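Local coordinates for possible metal-dependent hydrolase (PDB 3RPC), which is probably a zinc-dependent hydrolase of the metallo-beta-lactamase superfamily, carrying two zinc ions at its presumed active site, at residues N121-R126 against V153-A158. Numbering follows the deposited sequence.
Sequences NGITLR and VIFEAA
R126 reaches diagonally across to E156 on the neighbouring strand. Its CB lies 4.0 Å from CB of I154, its antiparallel partner. CG is anti to the carbonyl carbon (chi1 -51°) and lies 4.1 Å from I154 O. The chain then runs extended to NE. CD comes about equally near E156 OE1, at 4.1 Å, and I154 CG2. NE and NH2 both bond to one oxygen, E156 OE1, each at 2.9 Å, with CZ 3.3 Å from it. This is a side-on salt bridge. NE meets OE1 from above the carboxylate plane, NH2 from the syn side, and the two flat groups stand 83° apart. T124 CG2 covers one guanidinium face, 4.0 Å above its centre. Four backbone hydrogen bonds pair T124 with E156 and R126 with I154. On the other face of the sheet, L125 CD2 touches F155 CE1 at 3.8 Å, and V153 CG1 lies over the F155 ring toward its rim. A water joins G122 O to A158 N. The two strands are antiparallel neighbours in one sheet of the metallo-beta-lactamase fold. F182 of helix 173-182 touches R126, I154 and E156. I123, L125 and F155 pack on F24 of strand 22-26, in the second sheet of the sandwich.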
ATOM      1  N   ASN A 121       7.690 -13.840  20.544  1.00 19.21           N
ATOM      2  CA  ASN A 121       8.097 -13.620  21.925  1.00 20.19           C
ATOM      3  C   ASN A 121       7.322 -12.502  22.620  1.00 21.01           C
ATOM      4  O   ASN A 121       7.894 -11.715  23.380  1.00 24.66           O
ATOM      5  CB  ASN A 121       9.604 -13.351  22.004  1.00 23.50           C
ATOM      6  CG  ASN A 121      10.432 -14.525  21.527  1.00 32.24           C
ATOM      7  OD1 ASN A 121       9.979 -15.668  21.544  1.00 35.92           O
ATOM      8  ND2 ASN A 121      11.662 -14.247  21.107  1.00 41.02           N
ATOM      9  N   GLY A 122       6.020 -12.452  22.366  1.00 21.18           N
ATOM     10  CA  GLY A 122       5.142 -11.492  23.010  1.00 21.50           C
ATOM     11  C   GLY A 122       5.086 -10.154  22.300  1.00 26.75           C
ATOM     12  O   GLY A 122       4.354  -9.260  22.714  1.00 26.29           O
ATOM     13  N   ILE A 123       5.860 -10.017  21.229  1.00 21.77           N
ATOM     14  CA  ILE A 123       5.897  -8.775  20.468  1.00 19.30           C
ATOM     15  C   ILE A 123       5.129  -8.947  19.175  1.00 20.24           C
ATOM     16  O   ILE A 123       5.341  -9.922  18.447  1.00 22.04           O
ATOM     17  CB  ILE A 123       7.340  -8.379  20.130  1.00 18.23           C
ATOM     18  CG1 ILE A 123       8.147  -8.216  21.417  1.00 23.51           C
ATOM     19  CG2 ILE A 123       7.368  -7.092  19.284  1.00 20.42           C
ATOM     20  CD1 ILE A 123       9.614  -8.435  21.234  1.00 26.04           C
ATOM     21  N   THR A 124       4.237  -8.005  18.885  1.00 20.18           N
ATOM     22  CA  THR A 124       3.479  -8.050  17.643  1.00 17.45           C
ATOM     23  C   THR A 124       4.158  -7.172  16.599  1.00 18.81           C
ATOM     24  O   THR A 124       4.454  -6.004  16.858  1.00 20.39           O
ATOM     25  CB  THR A 124       2.021  -7.586  17.857  1.00 19.78           C
ATOM     26  OG1 THR A 124       1.394  -8.443  18.824  1.00 23.32           O
ATOM     27  CG2 THR A 124       1.248  -7.658  16.556  1.00 23.14           C
ATOM     28  N   LEU A 125       4.419  -7.744  15.432  1.00 16.93           N
ATOM     29  CA  LEU A 125       5.019  -7.016  14.322  1.00 15.66           C
ATOM     30  C   LEU A 125       3.959  -6.846  13.253  1.00 16.64           C
ATOM     31  O   LEU A 125       3.418  -7.828  12.754  1.00 19.67           O
ATOM     32  CB  LEU A 125       6.209  -7.778  13.726  1.00 17.88           C
ATOM     33  CG  LEU A 125       7.477  -7.955  14.568  1.00 17.46           C
ATOM     34  CD1 LEU A 125       7.320  -9.087  15.569  1.00 17.24           C
ATOM     35  CD2 LEU A 125       8.694  -8.233  13.686  1.00 21.32           C
ATOM     36  N   ARG A 126       3.668  -5.598  12.896  1.00 17.07           N
ATOM     37  CA  ARG A 126       2.630  -5.332  11.910  1.00 17.17           C
ATOM     38  C   ARG A 126       3.246  -4.665  10.696  1.00 16.51           C
ATOM     39  O   ARG A 126       3.969  -3.675  10.819  1.00 18.81           O
ATOM     40  CB  ARG A 126       1.564  -4.397  12.479  1.00 18.79           C
ATOM     41  CG  ARG A 126       0.982  -4.788  13.809  1.00 20.46           C
ATOM     42  CD  ARG A 126      -0.187  -3.851  14.148  1.00 25.64           C
ATOM     43  NE  ARG A 126      -0.795  -4.156  15.438  1.00 24.74           N
ATOM     44  CZ  ARG A 126      -1.697  -5.113  15.632  1.00 36.22           C
ATOM     45  NH1 ARG A 126      -2.104  -5.863  14.616  1.00 30.91           N
ATOM     46  NH2 ARG A 126      -2.191  -5.324  16.847  1.00 42.10           N
ATOM     47  N   VAL A 153       7.407  -1.333   9.685  1.00 14.27           N
ATOM     48  CA  VAL A 153       6.955  -2.279  10.697  1.00 14.67           C
ATOM     49  C   VAL A 153       6.548  -1.526  11.957  1.00 16.06           C
ATOM     50  O   VAL A 153       7.265  -0.639  12.427  1.00 15.52           O
ATOM     51  CB  VAL A 153       8.063  -3.296  11.057  1.00 14.71           C
ATOM     52  CG1 VAL A 153       7.530  -4.328  12.049  1.00 16.41           C
ATOM     53  CG2 VAL A 153       8.589  -3.970   9.799  1.00 15.58           C
ATOM     54  N   ILE A 154       5.377  -1.871  12.482  1.00 14.19           N
ATOM     55  CA  ILE A 154       4.939  -1.427  13.799  1.00 14.54           C
ATOM     56  C   ILE A 154       5.253  -2.541  14.804  1.00 16.58           C
ATOM     57  O   ILE A 154       4.894  -3.698  14.580  1.00 17.46           O
ATOM     58  CB  ILE A 154       3.419  -1.122  13.791  1.00 15.85           C
ATOM     59  CG1 ILE A 154       3.153   0.244  13.140  1.00 20.09           C
ATOM     60  CG2 ILE A 154       2.844  -1.169  15.200  1.00 19.51           C
ATOM     61  CD1 ILE A 154       3.494   1.429  14.029  1.00 20.91           C
ATOM     62  N   PHE A 155       5.978  -2.207  15.870  1.00 17.11           N
ATOM     63  CA  PHE A 155       6.255  -3.171  16.945  1.00 16.18           C
ATOM     64  C   PHE A 155       5.421  -2.791  18.173  1.00 20.27           C
ATOM     65  O   PHE A 155       5.510  -1.663  18.662  1.00 18.67           O
ATOM     66  CB  PHE A 155       7.738  -3.166  17.358  1.00 14.72           C
ATOM     67  CG  PHE A 155       8.706  -3.483  16.246  1.00 14.75           C
ATOM     68  CD1 PHE A 155       9.302  -4.736  16.164  1.00 18.76           C
ATOM     69  CD2 PHE A 155       9.055  -2.523  15.312  1.00 15.65           C
ATOM     70  CE1 PHE A 155      10.218  -5.023  15.164  1.00 16.65           C
ATOM     71  CE2 PHE A 155       9.973  -2.804  14.304  1.00 16.09           C
ATOM     72  CZ  PHE A 155      10.550  -4.059  14.225  1.00 16.91           C
ATOM     73  N   GLU A 156       4.613  -3.726  18.662  1.00 17.55           N
ATOM     74  CA  GLU A 156       3.806  -3.512  19.859  1.00 18.22           C
ATOM     75  C   GLU A 156       4.110  -4.586  20.891  1.00 20.13           C
ATOM     76  O   GLU A 156       4.354  -5.736  20.537  1.00 22.60           O
ATOM     77  CB  GLU A 156       2.320  -3.569  19.521  1.00 19.94           C
ATOM     78  CG  GLU A 156       1.858  -2.463  18.606  1.00 21.30           C
ATOM     79  CD  GLU A 156       0.412  -2.630  18.183  1.00 27.87           C
ATOM     80  OE1 GLU A 156      -0.086  -3.776  18.201  1.00 34.05           O
ATOM     81  OE2 GLU A 156      -0.228  -1.620  17.841  1.00 31.96           O
ATOM     82  N   ALA A 157       4.089  -4.211  22.166  1.00 19.39           N
ATOM     83  CA  ALA A 157       4.247  -5.184  23.249  1.00 19.13           C
ATOM     84  C   ALA A 157       3.705  -4.587  24.540  1.00 22.95           C
ATOM     85  O   ALA A 157       3.670  -3.365  24.695  1.00 22.17           O
ATOM     86  CB  ALA A 157       5.714  -5.585  23.410  1.00 19.37           C
ATOM     87  N   ALA A 158       3.285  -5.444  25.465  1.00 23.61           N
ATOM     88  CA  ALA A 158       2.660  -4.984  26.701  1.00 24.22           C
ATOM     89  C   ALA A 158       3.559  -4.050  27.499  1.00 24.10           C
ATOM     90  O   ALA A 158       4.702  -4.393  27.807  1.00 25.08           O
ATOM     91  CB  ALA A 158       2.252  -6.176  27.559  1.00 23.95           C
TER
HETATM   92  O   HOH W   1       3.438  -8.300  25.095  1.00 28.73           O